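Local coordinates for immunity 23 family protein (Burkholderia dolosa AU0158, PDB 5FFP) that probably neutralises the toxin of a contact-dependent growth inhibition system, serving as the immunity protein that protects the producing cell, at residues 29-40 / 101-112. Sequence-based numbering, arbitrary orientation.
Sequences LGYFMGGKLVWS and SAESLSDEGYYI
L105 lies against the Y31 ring, its CD1 methyl 3.7 Å from the ring centroid and only 8° off the normal, a clean CH-pi contact over one face. The same methyl meets L29 CD2, the two leucines standing nearly perpendicular, while the other branch, CD2, rests on the backbone at V38 O and W39 C. L29 CD2 also touches the A102 CB methyl at 3.9 Å. I112 fills in beside the tyrosine: its CD1 packs on Y31 CD2 at 3.7 Å and meets V38 CG2 tip to tip, and its CG2 faces the selenium of selenomethionine M33. The phenol end of Y31 is held by a hydrogen bond to V100 O. V38 closes this tight part with a second CH-pi contact: it and Y110 run antiparallel, so that V38 CB sits off-centre over one face of the Y110 ring, 3.9 Å from its centroid.

The hairpin formed by strands 29-33 and 36-40, closed by a type I' turn from M33 to K36, thus lays one face across the short helix 103-108 and the start of strand 110-117. Strand 36-40 and the helix run nearly perpendicular, at 94°. This joins the four-stranded antiparallel sheet to an outer strand, within this chain, of the three-stranded one. A Schellman motif with G109 as its C' residue ends the helix, and S101 OG donates to Y110 O at 2.9 Å, tying the loop before the helix to the strand after it.

Packing thins at W39 and E108. The W39 side chain leaves its strand away from the helix and is exposed. Partly exposed E108 brings OE1 within 3.0 Å of W39 O, a meeting of two acceptors rather than a hydrogen bond, and its carboxylate borders CB of buried S40; S40 OG bonds instead to N42 N.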
# COMPACT_ATOMS: atom_id res chain seq x y z
N LEU A 29 -19.52 -18.10 0.23
CA LEU A 29 -18.48 -18.24 1.22
C LEU A 29 -18.73 -17.27 2.36
O LEU A 29 -19.09 -16.11 2.15
CB LEU A 29 -17.12 -17.96 0.62
CG LEU A 29 -15.97 -18.21 1.57
CD1 LEU A 29 -14.80 -18.80 0.83
CD2 LEU A 29 -15.56 -16.94 2.26
N GLY A 30 -18.63 -17.79 3.57
CA GLY A 30 -18.85 -16.99 4.75
C GLY A 30 -17.90 -17.42 5.82
O GLY A 30 -17.45 -18.54 5.81
N TYR A 31 -17.59 -16.50 6.70
CA TYR A 31 -16.85 -16.72 7.94
C TYR A 31 -17.88 -16.57 9.08
O TYR A 31 -18.61 -15.55 9.14
CB TYR A 31 -15.80 -15.64 8.13
CG TYR A 31 -14.51 -15.74 7.37
CD1 TYR A 31 -14.31 -16.67 6.35
CD2 TYR A 31 -13.51 -14.87 7.64
CE1 TYR A 31 -13.12 -16.73 5.65
CE2 TYR A 31 -12.32 -14.92 6.94
CZ TYR A 31 -12.15 -15.86 5.94
OH TYR A 31 -10.94 -15.88 5.27
N PHE A 32 -17.96 -17.58 9.95
CA PHE A 32 -18.61 -17.43 11.26
C PHE A 32 -17.54 -17.01 12.27
O PHE A 32 -16.48 -17.63 12.36
CB PHE A 32 -19.16 -18.75 11.79
CG PHE A 32 -20.46 -19.16 11.21
CD1 PHE A 32 -21.63 -18.68 11.74
CD2 PHE A 32 -20.50 -20.09 10.20
CE1 PHE A 32 -22.84 -19.07 11.20
CE2 PHE A 32 -21.69 -20.49 9.65
CZ PHE A 32 -22.88 -19.99 10.15
N MSE A 33 -17.83 -15.97 13.03
CA MSE A 33 -16.89 -15.44 13.99
C MSE A 33 -17.69 -15.14 15.23
O MSE A 33 -18.63 -14.30 15.21
CB MSE A 33 -16.24 -14.20 13.38
CG MSE A 33 -15.71 -14.44 11.97
SE MSE A 33 -14.89 -12.76 11.33
CE MSE A 33 -16.56 -11.85 10.78
N GLY A 34 -17.37 -15.86 16.31
CA GLY A 34 -18.12 -15.79 17.59
C GLY A 34 -19.61 -15.87 17.44
O GLY A 34 -20.35 -15.12 18.08
N GLY A 35 -20.06 -16.72 16.52
CA GLY A 35 -21.48 -16.89 16.21
C GLY A 35 -22.07 -15.97 15.16
O GLY A 35 -23.18 -16.23 14.67
N LYS A 36 -21.37 -14.90 14.82
CA LYS A 36 -21.84 -13.99 13.80
C LYS A 36 -21.35 -14.47 12.45
O LYS A 36 -20.26 -15.06 12.35
CB LYS A 36 -21.32 -12.58 14.12
CG LYS A 36 -21.78 -11.51 13.13
CD LYS A 36 -21.70 -10.10 13.74
CE LYS A 36 -22.37 -9.03 12.86
NZ LYS A 36 -21.67 -8.84 11.57
N LEU A 37 -22.15 -14.24 11.41
CA LEU A 37 -21.81 -14.67 10.04
C LEU A 37 -21.71 -13.47 9.10
O LEU A 37 -22.62 -12.64 9.03
CB LEU A 37 -22.86 -15.64 9.50
CG LEU A 37 -22.65 -16.25 8.09
CD1 LEU A 37 -21.42 -17.12 8.05
CD2 LEU A 37 -23.87 -17.04 7.63
N VAL A 38 -20.59 -13.38 8.40
CA VAL A 38 -20.45 -12.45 7.29
C VAL A 38 -20.21 -13.30 6.06
O VAL A 38 -19.43 -14.25 6.08
CB VAL A 38 -19.33 -11.40 7.53
CG1 VAL A 38 -19.63 -10.58 8.78
CG2 VAL A 38 -17.96 -12.04 7.67
N TRP A 39 -20.93 -13.01 4.99
CA TRP A 39 -20.97 -13.92 3.86
C TRP A 39 -21.10 -13.15 2.55
O TRP A 39 -21.46 -11.95 2.51
CB TRP A 39 -22.14 -14.92 4.02
CG TRP A 39 -23.47 -14.28 4.00
CD1 TRP A 39 -24.19 -13.87 5.08
CD2 TRP A 39 -24.27 -14.00 2.86
NE1 TRP A 39 -25.38 -13.33 4.68
CE2 TRP A 39 -25.45 -13.39 3.31
CE3 TRP A 39 -24.12 -14.23 1.48
CZ2 TRP A 39 -26.46 -12.97 2.45
CZ3 TRP A 39 -25.13 -13.78 0.59
CH2 TRP A 39 -26.28 -13.17 1.09
N SER A 40 -20.81 -13.85 1.46
CA SER A 40 -20.94 -13.31 0.13
C SER A 40 -21.40 -14.40 -0.76
O SER A 40 -20.94 -15.52 -0.64
CB SER A 40 -19.55 -12.85 -0.39
OG SER A 40 -19.59 -12.69 -1.77
N SER A 101 -9.40 -11.70 5.45
CA SER A 101 -10.60 -11.87 4.63
C SER A 101 -10.27 -12.59 3.33
O SER A 101 -9.31 -12.24 2.66
CB SER A 101 -11.23 -10.53 4.23
OG SER A 101 -11.30 -9.62 5.30
N ALA A 102 -11.08 -13.58 2.97
CA ALA A 102 -11.17 -14.04 1.61
C ALA A 102 -11.44 -12.83 0.74
O ALA A 102 -11.95 -11.82 1.24
CB ALA A 102 -12.29 -15.04 1.50
N GLU A 103 -11.10 -12.93 -0.55
CA GLU A 103 -11.26 -11.83 -1.52
C GLU A 103 -12.73 -11.47 -1.75
O GLU A 103 -13.06 -10.30 -1.89
CB GLU A 103 -10.65 -12.16 -2.92
CG GLU A 103 -9.13 -12.05 -3.02
CD GLU A 103 -8.58 -12.28 -4.45
OE1 GLU A 103 -7.43 -12.79 -4.58
OE2 GLU A 103 -9.28 -11.96 -5.45
N SER A 104 -13.60 -12.47 -1.80
CA SER A 104 -15.01 -12.17 -1.99
C SER A 104 -15.48 -11.30 -0.83
O SER A 104 -16.25 -10.37 -1.05
CB SER A 104 -15.85 -13.45 -2.14
OG SER A 104 -15.52 -14.42 -1.16
N LEU A 105 -14.99 -11.57 0.39
CA LEU A 105 -15.41 -10.82 1.57
C LEU A 105 -14.84 -9.40 1.58
O LEU A 105 -15.58 -8.45 1.73
CB LEU A 105 -15.07 -11.55 2.86
CG LEU A 105 -15.77 -12.90 3.07
CD1 LEU A 105 -15.14 -13.62 4.26
CD2 LEU A 105 -17.27 -12.72 3.29
N SER A 106 -13.53 -9.26 1.40
CA SER A 106 -12.90 -7.94 1.17
C SER A 106 -13.58 -7.10 0.11
O SER A 106 -13.72 -5.88 0.25
CB SER A 106 -11.48 -8.12 0.63
OG SER A 106 -10.63 -8.76 1.55
N ASP A 107 -13.94 -7.75 -0.99
CA ASP A 107 -14.46 -7.04 -2.13
C ASP A 107 -15.85 -6.48 -1.85
O ASP A 107 -16.25 -5.49 -2.45
CB ASP A 107 -14.40 -7.92 -3.39
CG ASP A 107 -12.98 -7.92 -4.05
OD1 ASP A 107 -12.01 -7.44 -3.41
OD2 ASP A 107 -12.83 -8.41 -5.20
N GLU A 108 -16.57 -7.11 -0.94
CA GLU A 108 -17.82 -6.55 -0.45
C GLU A 108 -17.59 -5.47 0.61
O GLU A 108 -18.43 -4.60 0.81
CB GLU A 108 -18.69 -7.64 0.17
CG GLU A 108 -19.44 -8.45 -0.84
CD GLU A 108 -20.54 -9.22 -0.17
OE1 GLU A 108 -20.37 -9.53 1.03
OE2 GLU A 108 -21.56 -9.53 -0.85
N GLY A 109 -16.48 -5.54 1.32
CA GLY A 109 -16.17 -4.56 2.34
C GLY A 109 -16.06 -5.09 3.74
O GLY A 109 -16.15 -4.32 4.70
N TYR A 110 -15.86 -6.40 3.88
CA TYR A 110 -15.63 -6.98 5.19
C TYR A 110 -14.15 -7.12 5.33
O TYR A 110 -13.50 -7.82 4.57
CB TYR A 110 -16.33 -8.32 5.33
CG TYR A 110 -17.85 -8.25 5.32
CD1 TYR A 110 -18.56 -7.89 6.46
CD2 TYR A 110 -18.59 -8.60 4.18
CE1 TYR A 110 -19.95 -7.85 6.47
CE2 TYR A 110 -19.99 -8.57 4.17
CZ TYR A 110 -20.67 -8.19 5.31
OH TYR A 110 -22.05 -8.14 5.32
N TYR A 111 -13.61 -6.41 6.30
CA TYR A 111 -12.18 -6.44 6.57
C TYR A 111 -12.00 -7.18 7.87
O TYR A 111 -12.56 -6.80 8.90
CB TYR A 111 -11.63 -5.02 6.60
CG TYR A 111 -11.60 -4.43 5.19
CD1 TYR A 111 -10.62 -4.82 4.29
CD2 TYR A 111 -12.59 -3.56 4.76
CE1 TYR A 111 -10.61 -4.34 2.99
CE2 TYR A 111 -12.58 -3.06 3.46
CZ TYR A 111 -11.59 -3.45 2.58
OH TYR A 111 -11.55 -2.97 1.28
N ILE A 112 -11.24 -8.26 7.82
CA ILE A 112 -11.17 -9.19 8.93
C ILE A 112 -9.72 -9.48 9.20
O ILE A 112 -9.00 -9.95 8.31
CB ILE A 112 -11.90 -10.49 8.58
CG1 ILE A 112 -13.39 -10.19 8.36
CG2 ILE A 112 -11.73 -11.51 9.69
CD1 ILE A 112 -14.07 -11.24 7.51